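Local structure of type III secretion system effector HopBA1 (Pseudomonas syringae pv. aptata, 5T09) at residues 50-55 / 59-64; 167-172 / 192-197; 102-107 / 126-131; 136-141 / 174-179; 42-47 / 75-80. The protein acts as a type III secreted virulence factor that is recognised by the Arabidopsis disease resistance protein RBA1, which triggers plant cell death. One frame throughout, in Å; residues are numbered along the deposited sequence.

Interaction 1. Residues 50-55 / 59-64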
# COMPACT_ATOMS: atom_id res chain seq x y z
N VAL A 50 8.47 -0.15 3.50
CA VAL A 50 7.39 0.67 4.03
C VAL A 50 6.07 0.05 3.59
O VAL A 50 5.92 -0.36 2.44
CB VAL A 50 7.49 2.13 3.54
CG1 VAL A 50 6.25 2.93 3.95
CG2 VAL A 50 8.75 2.79 4.09
N TYR A 51 5.12 -0.01 4.52
CA TYR A 51 3.76 -0.45 4.23
C TYR A 51 2.84 0.76 4.24
O TYR A 51 2.84 1.53 5.21
CB TYR A 51 3.28 -1.48 5.24
CG TYR A 51 4.01 -2.80 5.21
CD1 TYR A 51 3.59 -3.82 4.37
CD2 TYR A 51 5.12 -3.02 6.01
CE1 TYR A 51 4.26 -5.03 4.33
CE2 TYR A 51 5.79 -4.23 5.98
CZ TYR A 51 5.35 -5.23 5.14
OH TYR A 51 6.02 -6.43 5.11
N ILE A 52 2.06 0.93 3.17
CA ILE A 52 1.05 1.97 3.09
C ILE A 52 -0.30 1.30 3.32
O ILE A 52 -0.78 0.55 2.46
CB ILE A 52 1.08 2.71 1.75
CG1 ILE A 52 2.42 3.43 1.57
CG2 ILE A 52 -0.08 3.71 1.65
CD1 ILE A 52 2.60 4.08 0.21
N GLY A 53 -0.92 1.57 4.46
CA GLY A 53 -2.21 0.99 4.78
C GLY A 53 -3.33 1.69 4.04
O GLY A 53 -3.68 2.82 4.36
N ASP A 54 -3.88 1.02 3.03
CA ASP A 54 -4.90 1.65 2.20
C ASP A 54 -6.23 1.69 2.92
O ASP A 54 -6.58 0.77 3.67
CB ASP A 54 -5.06 0.90 0.88
CG ASP A 54 -5.78 1.72 -0.16
OD1 ASP A 54 -5.38 2.89 -0.37
OD2 ASP A 54 -6.76 1.21 -0.75
N GLU A 55 -6.97 2.77 2.70
CA GLU A 55 -8.39 2.85 3.01
C GLU A 55 -9.09 2.91 1.66
O GLU A 55 -9.07 3.94 0.99
CB GLU A 55 -8.71 4.07 3.87
CG GLU A 55 -7.93 4.14 5.17
CD GLU A 55 -8.39 5.27 6.06
OE1 GLU A 55 -9.59 5.61 6.03
OE2 GLU A 55 -7.54 5.82 6.80
N LEU A 59 -9.62 9.13 -1.81
CA LEU A 59 -8.83 9.69 -2.89
C LEU A 59 -7.46 10.18 -2.42
O LEU A 59 -6.50 10.17 -3.19
CB LEU A 59 -9.59 10.85 -3.53
CG LEU A 59 -10.96 10.50 -4.13
CD1 LEU A 59 -11.79 11.74 -4.37
CD2 LEU A 59 -10.78 9.72 -5.42
N PHE A 60 -7.35 10.61 -1.16
CA PHE A 60 -6.12 11.24 -0.70
C PHE A 60 -4.91 10.32 -0.86
O PHE A 60 -3.82 10.78 -1.21
CB PHE A 60 -6.26 11.66 0.77
CG PHE A 60 -4.98 12.15 1.38
CD1 PHE A 60 -4.61 13.48 1.27
CD2 PHE A 60 -4.14 11.28 2.06
CE1 PHE A 60 -3.43 13.94 1.82
CE2 PHE A 60 -2.97 11.73 2.63
CZ PHE A 60 -2.61 13.06 2.50
N ILE A 61 -5.09 9.03 -0.61
CA ILE A 61 -3.97 8.10 -0.52
C ILE A 61 -3.36 7.87 -1.91
O ILE A 61 -2.15 8.06 -2.07
CB ILE A 61 -4.41 6.78 0.15
CG1 ILE A 61 -4.78 7.07 1.61
CG2 ILE A 61 -3.31 5.73 0.08
CD1 ILE A 61 -5.47 5.94 2.33
N PRO A 62 -4.13 7.47 -2.92
CA PRO A 62 -3.54 7.33 -4.26
C PRO A 62 -3.02 8.65 -4.82
O PRO A 62 -2.02 8.64 -5.55
CB PRO A 62 -4.68 6.76 -5.11
CG PRO A 62 -5.93 7.07 -4.35
CD PRO A 62 -5.54 7.02 -2.90
N LYS A 63 -3.66 9.77 -4.52
CA LYS A 63 -3.13 11.07 -4.93
C LYS A 63 -1.77 11.32 -4.30
O LYS A 63 -0.85 11.84 -4.96
CB LYS A 63 -4.09 12.19 -4.56
CG LYS A 63 -5.26 12.36 -5.51
CD LYS A 63 -6.19 13.50 -5.07
CE LYS A 63 -5.47 14.85 -5.03
NZ LYS A 63 -6.40 15.97 -4.69
N LEU A 64 -1.62 10.98 -3.02
CA LEU A 64 -0.33 11.16 -2.36
C LEU A 64 0.76 10.36 -3.06
O LEU A 64 1.86 10.87 -3.28
CB LEU A 64 -0.45 10.73 -0.89
CG LEU A 64 0.87 10.70 -0.10
CD1 LEU A 64 1.53 12.06 -0.11
CD2 LEU A 64 0.61 10.23 1.32

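Interaction 2. Residues 167-172 / 192-197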
# COMPACT_ATOMS: atom_id res chain seq x y z
N VAL A 167 0.78 -13.98 4.43
CA VAL A 167 1.96 -14.77 4.13
C VAL A 167 2.19 -14.85 2.63
O VAL A 167 3.34 -14.87 2.17
CB VAL A 167 1.83 -16.17 4.77
CG1 VAL A 167 0.73 -16.98 4.10
CG2 VAL A 167 3.14 -16.90 4.71
N ALA A 168 1.11 -14.87 1.84
CA ALA A 168 1.24 -14.96 0.39
C ALA A 168 1.51 -13.60 -0.23
O ALA A 168 2.29 -13.49 -1.18
CB ALA A 168 -0.01 -15.59 -0.21
N TRP A 169 0.85 -12.56 0.28
CA TRP A 169 1.19 -11.20 -0.12
C TRP A 169 2.68 -10.95 0.05
O TRP A 169 3.34 -10.36 -0.82
CB TRP A 169 0.41 -10.19 0.72
CG TRP A 169 -1.02 -9.96 0.33
CD1 TRP A 169 -1.79 -10.71 -0.51
CD2 TRP A 169 -1.84 -8.89 0.79
NE1 TRP A 169 -3.05 -10.17 -0.60
CE2 TRP A 169 -3.10 -9.05 0.19
CE3 TRP A 169 -1.63 -7.81 1.65
CZ2 TRP A 169 -4.15 -8.16 0.42
CZ3 TRP A 169 -2.67 -6.94 1.89
CH2 TRP A 169 -3.92 -7.12 1.27
N ASP A 170 3.23 -11.38 1.19
CA ASP A 170 4.64 -11.14 1.49
C ASP A 170 5.54 -11.93 0.54
O ASP A 170 6.55 -11.41 0.07
CB ASP A 170 4.91 -11.51 2.95
CG ASP A 170 6.36 -11.33 3.34
OD1 ASP A 170 6.79 -10.18 3.56
OD2 ASP A 170 7.07 -12.35 3.44
N ALA A 171 5.17 -13.17 0.24
CA ALA A 171 5.98 -13.98 -0.67
C ALA A 171 6.03 -13.36 -2.06
O ALA A 171 7.08 -13.36 -2.71
CB ALA A 171 5.44 -15.41 -0.73
N ALA A 172 4.89 -12.83 -2.53
CA ALA A 172 4.86 -12.22 -3.85
C ALA A 172 5.63 -10.90 -3.88
O ALA A 172 6.33 -10.61 -4.85
CB ALA A 172 3.41 -11.98 -4.28
N GLY A 192 -6.22 -2.99 7.16
CA GLY A 192 -6.57 -4.07 8.08
C GLY A 192 -5.54 -5.17 8.12
O GLY A 192 -5.41 -5.87 9.13
N HIS A 193 -4.77 -5.34 7.05
CA HIS A 193 -3.76 -6.38 7.01
C HIS A 193 -2.52 -6.03 7.82
O HIS A 193 -1.71 -6.91 8.12
CB HIS A 193 -3.35 -6.66 5.55
CG HIS A 193 -4.44 -7.29 4.74
ND1 HIS A 193 -4.41 -8.62 4.35
CD2 HIS A 193 -5.60 -6.78 4.25
CE1 HIS A 193 -5.50 -8.89 3.66
NE2 HIS A 193 -6.23 -7.80 3.58
N PHE A 194 -2.37 -4.76 8.21
CA PHE A 194 -1.17 -4.27 8.86
C PHE A 194 -1.40 -3.92 10.33
O PHE A 194 -0.62 -3.16 10.91
CB PHE A 194 -0.62 -3.06 8.12
CG PHE A 194 -0.45 -3.27 6.64
CD1 PHE A 194 -0.18 -4.53 6.13
CD2 PHE A 194 -0.56 -2.21 5.76
CE1 PHE A 194 -0.03 -4.72 4.77
CE2 PHE A 194 -0.40 -2.39 4.40
CZ PHE A 194 -0.14 -3.65 3.90
N SER A 195 -2.46 -4.44 10.94
CA SER A 195 -2.72 -4.17 12.34
C SER A 195 -1.68 -4.87 13.22
O SER A 195 -0.98 -5.78 12.79
CB SER A 195 -4.12 -4.63 12.74
OG SER A 195 -4.26 -6.03 12.59
N ASN A 196 -1.59 -4.41 14.47
CA ASN A 196 -0.66 -4.97 15.45
C ASN A 196 0.74 -5.12 14.86
O ASN A 196 1.39 -6.16 14.99
CB ASN A 196 -1.17 -6.30 16.00
CG ASN A 196 -2.49 -6.16 16.73
OD1 ASN A 196 -2.55 -5.60 17.82
ND2 ASN A 196 -3.56 -6.68 16.14
N SER A 197 1.20 -4.07 14.19
CA SER A 197 2.46 -4.09 13.45
C SER A 197 3.56 -3.27 14.09
O SER A 197 4.65 -3.17 13.52
CB SER A 197 2.23 -3.59 12.02
OG SER A 197 1.80 -2.24 12.03

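Interaction 3. Residues 102-107 / 126-131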
# COMPACT_ATOMS: atom_id res chain seq x y z
N SER A 102 -5.79 4.65 -18.80
CA SER A 102 -7.09 4.14 -19.20
C SER A 102 -7.10 2.62 -19.22
O SER A 102 -8.10 1.99 -18.85
CB SER A 102 -7.48 4.70 -20.57
OG SER A 102 -7.41 6.12 -20.57
N ALA A 103 -5.99 2.01 -19.65
CA ALA A 103 -5.91 0.55 -19.69
C ALA A 103 -5.87 -0.04 -18.29
O ALA A 103 -6.51 -1.06 -18.02
CB ALA A 103 -4.69 0.12 -20.49
N VAL A 104 -5.12 0.58 -17.38
CA VAL A 104 -5.02 0.06 -16.01
C VAL A 104 -6.38 0.07 -15.34
O VAL A 104 -6.75 -0.89 -14.64
CB VAL A 104 -3.98 0.87 -15.21
CG1 VAL A 104 -3.99 0.47 -13.74
CG2 VAL A 104 -2.58 0.66 -15.80
N LYS A 105 -7.15 1.14 -15.53
CA LYS A 105 -8.45 1.24 -14.88
C LYS A 105 -9.37 0.10 -15.32
O LYS A 105 -10.00 -0.56 -14.49
CB LYS A 105 -9.08 2.60 -15.20
CG LYS A 105 -10.41 2.87 -14.50
CD LYS A 105 -10.95 4.24 -14.88
CE LYS A 105 -12.33 4.49 -14.29
NZ LYS A 105 -12.94 5.73 -14.83
N HIS A 106 -9.43 -0.15 -16.63
CA HIS A 106 -10.26 -1.24 -17.14
C HIS A 106 -9.79 -2.59 -16.60
O HIS A 106 -10.61 -3.48 -16.35
CB HIS A 106 -10.24 -1.25 -18.67
CG HIS A 106 -11.46 -1.86 -19.29
ND1 HIS A 106 -12.67 -1.21 -19.35
CD2 HIS A 106 -11.64 -3.07 -19.87
CE1 HIS A 106 -13.55 -1.99 -19.95
NE2 HIS A 106 -12.96 -3.13 -20.28
N PHE A 107 -8.48 -2.76 -16.42
CA PHE A 107 -7.95 -4.01 -15.89
C PHE A 107 -8.31 -4.20 -14.42
O PHE A 107 -8.53 -5.34 -13.98
CB PHE A 107 -6.44 -4.06 -16.08
CG PHE A 107 -5.78 -5.27 -15.47
CD1 PHE A 107 -5.64 -6.44 -16.19
CD2 PHE A 107 -5.30 -5.22 -14.18
CE1 PHE A 107 -5.04 -7.55 -15.63
CE2 PHE A 107 -4.69 -6.33 -13.61
CZ PHE A 107 -4.57 -7.49 -14.34
N ALA A 126 -1.89 6.53 -9.99
CA ALA A 126 -0.76 6.32 -9.09
C ALA A 126 0.13 5.18 -9.58
O ALA A 126 1.36 5.31 -9.56
CB ALA A 126 -1.27 6.03 -7.68
N LEU A 127 -0.46 4.07 -10.01
CA LEU A 127 0.33 2.97 -10.55
C LEU A 127 1.10 3.42 -11.78
O LEU A 127 2.30 3.13 -11.92
CB LEU A 127 -0.57 1.79 -10.88
CG LEU A 127 -1.37 1.20 -9.71
CD1 LEU A 127 -2.20 0.02 -10.19
CD2 LEU A 127 -0.46 0.80 -8.56
N CYS A 128 0.44 4.13 -12.69
CA CYS A 128 1.12 4.63 -13.88
C CYS A 128 2.23 5.61 -13.52
O CYS A 128 3.33 5.52 -14.06
CB CYS A 128 0.10 5.29 -14.82
SG CYS A 128 -1.00 4.11 -15.65
N SER A 129 1.95 6.53 -12.59
CA SER A 129 2.96 7.52 -12.21
C SER A 129 4.18 6.85 -11.59
O SER A 129 5.31 7.29 -11.79
CB SER A 129 2.36 8.54 -11.25
OG SER A 129 1.18 9.12 -11.79
N ALA A 130 3.96 5.78 -10.82
CA ALA A 130 5.08 5.02 -10.28
C ALA A 130 5.85 4.33 -11.40
O ALA A 130 7.08 4.39 -11.46
CB ALA A 130 4.58 3.99 -9.26
N HIS A 131 5.12 3.68 -12.31
CA HIS A 131 5.77 2.98 -13.42
C HIS A 131 6.65 3.93 -14.23
O HIS A 131 7.84 3.66 -14.44
CB HIS A 131 4.71 2.34 -14.32
CG HIS A 131 5.28 1.60 -15.49
ND1 HIS A 131 5.94 0.40 -15.36
CD2 HIS A 131 5.30 1.90 -16.81
CE1 HIS A 131 6.34 -0.01 -16.55
NE2 HIS A 131 5.96 0.88 -17.45

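Interaction 4. Residues 136-141 / 174-179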
# COMPACT_ATOMS: atom_id res chain seq x y z
N TYR A 136 9.24 -0.39 -10.48
CA TYR A 136 8.59 -1.63 -10.89
C TYR A 136 7.33 -1.85 -10.05
O TYR A 136 7.40 -1.96 -8.82
CB TYR A 136 9.57 -2.79 -10.74
CG TYR A 136 8.98 -4.17 -10.99
CD1 TYR A 136 8.03 -4.38 -11.98
CD2 TYR A 136 9.41 -5.26 -10.24
CE1 TYR A 136 7.51 -5.64 -12.21
CE2 TYR A 136 8.89 -6.52 -10.47
CZ TYR A 136 7.94 -6.71 -11.45
OH TYR A 136 7.43 -7.96 -11.67
N VAL A 137 6.18 -1.91 -10.72
CA VAL A 137 4.89 -2.11 -10.06
C VAL A 137 4.46 -3.55 -10.29
O VAL A 137 4.36 -4.00 -11.43
CB VAL A 137 3.82 -1.14 -10.60
CG1 VAL A 137 2.55 -1.23 -9.78
CG2 VAL A 137 4.34 0.30 -10.63
N SER A 138 4.17 -4.27 -9.20
CA SER A 138 3.76 -5.66 -9.30
C SER A 138 2.60 -5.91 -8.35
O SER A 138 2.29 -5.09 -7.47
CB SER A 138 4.92 -6.61 -9.00
OG SER A 138 5.25 -6.57 -7.62
N GLY A 139 1.97 -7.06 -8.52
CA GLY A 139 0.82 -7.45 -7.71
C GLY A 139 1.19 -8.43 -6.62
O GLY A 139 2.12 -9.24 -6.77
N ILE A 140 0.47 -8.36 -5.51
CA ILE A 140 0.68 -9.26 -4.37
C ILE A 140 -0.52 -10.15 -4.10
O ILE A 140 -0.39 -11.11 -3.32
CB ILE A 140 1.04 -8.48 -3.09
CG1 ILE A 140 -0.16 -7.61 -2.66
CG2 ILE A 140 2.28 -7.65 -3.33
CD1 ILE A 140 0.08 -6.77 -1.43
N ASP A 141 -1.68 -9.86 -4.67
CA ASP A 141 -2.90 -10.48 -4.19
C ASP A 141 -3.05 -11.89 -4.74
O ASP A 141 -2.44 -12.28 -5.74
CB ASP A 141 -4.12 -9.64 -4.57
CG ASP A 141 -5.31 -9.90 -3.66
OD1 ASP A 141 -5.12 -10.55 -2.61
OD2 ASP A 141 -6.42 -9.45 -4.00
N THR A 174 8.14 -10.09 -1.94
CA THR A 174 9.55 -10.45 -1.86
C THR A 174 10.08 -10.90 -3.21
O THR A 174 11.11 -10.41 -3.69
CB THR A 174 9.75 -11.56 -0.82
OG1 THR A 174 9.34 -11.10 0.47
CG2 THR A 174 11.20 -11.99 -0.77
N ARG A 175 9.39 -11.85 -3.84
CA ARG A 175 9.83 -12.39 -5.12
C ARG A 175 10.09 -11.27 -6.13
O ARG A 175 11.12 -11.26 -6.80
CB ARG A 175 8.78 -13.36 -5.66
CG ARG A 175 9.15 -14.02 -6.99
CD ARG A 175 7.92 -14.57 -7.69
NE ARG A 175 7.45 -15.81 -7.09
CZ ARG A 175 7.66 -17.03 -7.60
NH1 ARG A 175 8.33 -17.19 -8.73
NH2 ARG A 175 7.18 -18.09 -6.97
N GLU A 176 9.15 -10.34 -6.25
CA GLU A 176 9.26 -9.32 -7.29
C GLU A 176 10.28 -8.24 -6.94
O GLU A 176 10.93 -7.70 -7.84
CB GLU A 176 7.88 -8.70 -7.55
CG GLU A 176 6.87 -9.68 -8.13
CD GLU A 176 7.45 -10.52 -9.26
OE1 GLU A 176 8.18 -9.96 -10.10
OE2 GLU A 176 7.20 -11.74 -9.28
N ALA A 177 10.44 -7.92 -5.65
CA ALA A 177 11.52 -7.02 -5.25
C ALA A 177 12.87 -7.60 -5.64
O ALA A 177 13.72 -6.91 -6.22
CB ALA A 177 11.45 -6.76 -3.75
N SER A 178 13.09 -8.89 -5.34
CA SER A 178 14.36 -9.52 -5.68
C SER A 178 14.54 -9.63 -7.19
O SER A 178 15.66 -9.51 -7.69
CB SER A 178 14.44 -10.91 -5.04
OG SER A 178 14.31 -10.83 -3.63
N ALA A 179 13.45 -9.85 -7.93
CA ALA A 179 13.55 -10.04 -9.38
C ALA A 179 14.12 -8.82 -10.09
O ALA A 179 14.62 -8.95 -11.21
CB ALA A 179 12.18 -10.40 -9.95

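Interaction 5. Residues 42-47 / 75-80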
# COMPACT_ATOMS: atom_id res chain seq x y z
N GLY A 42 10.33 10.72 3.40
CA GLY A 42 11.26 10.56 4.51
C GLY A 42 11.16 9.18 5.14
O GLY A 42 12.17 8.62 5.57
N ALA A 43 9.95 8.63 5.21
CA ALA A 43 9.78 7.29 5.76
C ALA A 43 10.42 6.24 4.86
O ALA A 43 11.05 5.29 5.35
CB ALA A 43 8.30 6.99 5.97
N ALA A 44 10.28 6.39 3.54
CA ALA A 44 10.95 5.48 2.62
C ALA A 44 12.46 5.69 2.64
O ALA A 44 13.22 4.73 2.49
CB ALA A 44 10.41 5.67 1.20
N SER A 45 12.91 6.93 2.84
CA SER A 45 14.34 7.19 2.90
C SER A 45 14.99 6.52 4.10
O SER A 45 16.17 6.17 4.05
CB SER A 45 14.61 8.70 2.93
OG SER A 45 16.00 8.97 2.98
N ASP A 46 14.23 6.33 5.18
CA ASP A 46 14.78 5.79 6.42
C ASP A 46 14.60 4.28 6.56
O ASP A 46 15.14 3.69 7.50
CB ASP A 46 14.14 6.48 7.63
CG ASP A 46 14.41 7.98 7.65
OD1 ASP A 46 15.41 8.41 7.05
OD2 ASP A 46 13.61 8.71 8.28
N ASN A 47 13.85 3.64 5.66
CA ASN A 47 13.55 2.22 5.78
C ASN A 47 13.69 1.53 4.43
O ASN A 47 13.41 2.12 3.38
CB ASN A 47 12.13 1.98 6.31
CG ASN A 47 11.99 2.36 7.77
OD1 ASN A 47 12.28 1.56 8.66
ND2 ASN A 47 11.53 3.58 8.02
N ALA A 75 14.62 8.58 -3.68
CA ALA A 75 14.97 8.15 -2.32
C ALA A 75 15.46 6.71 -2.26
O ALA A 75 15.94 6.29 -1.21
CB ALA A 75 13.76 8.32 -1.40
N GLY A 76 15.36 5.96 -3.36
CA GLY A 76 15.79 4.58 -3.40
C GLY A 76 14.68 3.57 -3.55
O GLY A 76 14.96 2.36 -3.52
N VAL A 77 13.43 4.00 -3.72
CA VAL A 77 12.31 3.09 -3.90
C VAL A 77 12.31 2.61 -5.34
O VAL A 77 12.06 3.40 -6.26
CB VAL A 77 10.98 3.76 -3.53
CG1 VAL A 77 9.81 2.79 -3.74
CG2 VAL A 77 11.01 4.25 -2.09
N ASP A 78 12.59 1.33 -5.55
CA ASP A 78 12.60 0.74 -6.88
C ASP A 78 11.43 -0.20 -7.13
O ASP A 78 11.27 -0.68 -8.26
CB ASP A 78 13.91 -0.04 -7.10
CG ASP A 78 15.14 0.84 -6.97
OD1 ASP A 78 15.11 1.99 -7.47
OD2 ASP A 78 16.13 0.39 -6.36
N HIS A 79 10.60 -0.46 -6.12
CA HIS A 79 9.57 -1.49 -6.23
C HIS A 79 8.33 -1.05 -5.46
O HIS A 79 8.44 -0.62 -4.30
CB HIS A 79 10.08 -2.82 -5.69
CG HIS A 79 9.09 -3.94 -5.81
ND1 HIS A 79 8.86 -4.84 -4.79
CD2 HIS A 79 8.27 -4.31 -6.82
CE1 HIS A 79 7.94 -5.71 -5.17
NE2 HIS A 79 7.57 -5.41 -6.40
N LEU A 80 7.17 -1.17 -6.09
CA LEU A 80 5.88 -0.90 -5.47
C LEU A 80 4.99 -2.11 -5.68
O LEU A 80 4.58 -2.40 -6.81
CB LEU A 80 5.24 0.36 -6.04
CG LEU A 80 3.82 0.67 -5.60
CD1 LEU A 80 3.75 0.95 -4.10
CD2 LEU A 80 3.27 1.85 -6.39

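Interaction 1. Residues 50-55 / 59-64
Ile61, in the first turn of the helix that begins near Phe60, makes every close contact with the strand of residues 50-55. Its two branches do different work. The apolar part is small. Ile61 CG2 meets Ile52 CG2 at 4.1 Å, and the two side chains run past one another head to foot. The delta methyl reaches just past the end of the strand, where Ile61 CD1 lies 4.0 Å from Glu55 CB. The side chains of Glu55 and Ile61 lie nearly perpendicular. With chi1 at -66° and chi2 near 169°, the Ile61 chain is extended, which carries CD1 past the last strand residue while CG2 stays between Ile52 and Asp54.

The second group of contacts sets methyls against polar atoms. Ile61 CG2 lies 3.5 Å from Asp54 OD1, and Ile61 CD1 lies 3.5 Å from Glu55 N. These are van der Waals contacts. The Asp54 carboxylate has its polar partners outside the two segments: OD2 bonds to His56 ND1 and OD1 to Trp188 NE1. They probably fix its rotation.

The axes of strand 50-54 and helix 60-64 come within 9.9 Å, at 148°, close to antiparallel. This is the first half of a beta-alpha-beta crossover: strand 49-54, helix 60-74, strand 77-82. Trp188 of strand 184-190 and Phe213 of strand 209-214 also touch Ile61, and helix 117-132 packs against Pro62.

Interaction 2. Residues 167-172 / 192-197
Trp169 and His193 stack face to face. The six-membered ring of the indole and the imidazole have their centroids 3.9 Å apart, with their planes 20° from parallel. The overlap is off-centre for the indole. Trp169 CH2 sits over the middle of the imidazole, 3.2 Å above its plane, whereas the imidazole covers the outer rim of the benzo ring. The closest pair is Trp169 CH2 and His193 NE2, at 3.3 Å. Both side chains have CG anti to their own carbonyl carbon. In Trp169 (chi1 -79°) this sends the indole off the helix toward the loop, and chi2 turns the benzo ring to the stack. As a whole the two side chains stand roughly square to each other, although their rings are nearly parallel.

Each ring is also held by a hydrogen bond: Trp169 NE1 to Asp141 OD1, and His193 ND1 to Asn166 OD1. These bonds probably limit the rotation of both rings.

The chain is an EreA/ChaN-like alpha-beta fold with a parallel core. Helix 166-179 leads into strand 184-190, and the loop holding His193 leaves the far end of that strand, so the stack brings the two ends of a helix-strand unit together.

Phe194 comes up beside the indole edge, with its CE1 4.5 Å from Trp169 CZ3. Its ring also meets Tyr51 and touches Pro202, one of the residues at the bound potassium ion. Ser197 OG donates to Phe194 O at 2.8 Å, tilted 19° from the carbonyl plane, and so closes the turn after Phe194.

Interaction 3. Residues 102-107 / 126-131
Val104 has CG1 anti to its backbone N (chi1 172°), and this spreads its two methyls toward two successive residues of the facing helix, Leu127 and Cys128. Cys128 turns SG away from its own carbonyl carbon (chi1 -72°), toward helix 101-112. Leu127 has a similar first torsion and a second near 180°, so its chain runs out straight and offers CD1.

The contacts that follow are both apolar. Val104 CG1 lies 4.0 Å from Leu127 CD1. Val104 CG2 lies 3.8 Å from Cys128 SG. The valine thus faces a methyl with one branch and a sulfur with the other. All three side chains are buried and start toward the opposite helix. The backbones come closest at Val104 and Cys128, with their CA atoms 7.9 Å apart.

Other helices complete the surroundings. Leu97 of helix 90-99 packs on Val104, and Phe93 of the same helix packs on Leu127. Lys105, next to the valine, forms a salt bridge to Asp117 at the start of helix 117-132.

The contact joins two consecutive helices with a short connection between them. With helix 90-99 they form the helical connection of a beta-alpha-beta crossover between the neighbouring parallel strands 77-82 and 136-141 of this alpha-beta fold.

Interaction 4. Residues 136-141 / 174-179
Tyr136 and Glu176 meet through their polar ends. Tyr136 OH donates a hydrogen bond to Glu176 OE1 at 2.7 Å. The two side chains run at a slant to each other, and the phenol ring and the carboxylate stand 76° apart. The hydroxyl comes to OE1 from above the carboxylate plane, 44° out of it. The same glutamate meets the ring at a second place. Its backbone Glu176 O lies in the ring plane at the edge, 3.5 Å from Tyr136 CE2. The tyrosine is therefore met at its hydroxyl by the side chain and at its rim by the backbone of one residue.

Glu176 reaches this position by bending. Its chain turns at chi2 (-45°), which turns the carboxylate toward the Tyr136 hydroxyl. The bend also lays its aliphatic part on Ser138. Ser138 OG is 3.4 Å from Glu176 CB, and Ser138 CB is 3.7 Å from Glu176 CG. These are packing contacts. The serine hydroxyl is hydrogen-bonded to His79 NE2 on the neighbouring strand. The other carboxylate oxygen, Glu176 OE2, is bonded to His87 NE2, so two residues grip the group and probably keep it from turning.

Strand 136-141 is the edge strand of the sheet on this side and pairs in parallel with strand 77-82. Helix 166-179 packs on these two strands, running roughly antiparallel to strand 136-141. His79 links them to it: its ring meets that of Tyr136, and it touches Glu176 and Ala177.

Interaction 5. Residues 42-47 / 75-80
Ala75 and Ser45 bring the ends of two helices side by side. Ala75 lies at the end of helix 60-74, and its CB is 4.4 Å from Ser45 CB. The CA atoms of Ala75 and Ser45, 5.3 Å apart, are the closest backbone pair. Gly76 is the first residue to leave helical angles. Its phi is positive (112°), and two bonds run back into the last turn, which makes a Schellman motif. These backbone angles bring the CB position against the carbonyl oxygen of Ala75, which calls for glycine.

Val77 opens the strand and makes the tighter contact. Val77 CG2 lies 3.6 Å from Ala44 CB. With CG1 anti to the backbone N, CG2 is left to face helix 36-46. Leu72 packs on both residues and completes the apolar cluster. Beyond Val77 the strand moves off from the helix, and Asp78 forms a salt bridge with Lys73.

Lys184 ties the two helix ends together. Its NZ is hydrogen-bonded to Ala44 O and Ser45 O, and weakly to Ala75 O. A positive charge there would suit the carbonyl-rich ends of both helices. Asn47 ND2 bonds back to Ala43 O at 3.2 Å, nearly straight at 169°.

Two helix ends lie at one end of the parallel part of the sheet. Each turns into a strand, as in the repeated alpha-beta connections of a parallel alpha-beta fold.

How the interactions relate
Interactions 1, 2 and 3 are buried, while 4 and 5 are partly buried. Interactions 1, 4 and 5 each set a helix against strands of one sheet; interaction 3 joins two helices, and interaction 2 a helix and a loop. Interactions 2 and 4 share helix 166-179. Interaction 1 uses helix 60-74 and interaction 5 the strand 77-82 that follows it. The chemistry follows place. Interactions 3 and 5 rest on apolar side chains; interaction 1 also sets methyls against polar atoms. Interaction 2 depends on an aromatic stack, and interaction 4, at the sheet edge, on a hydrogen bond to a carboxylate. Interaction 3 reaches the sheet where Ala130 touches Leu80.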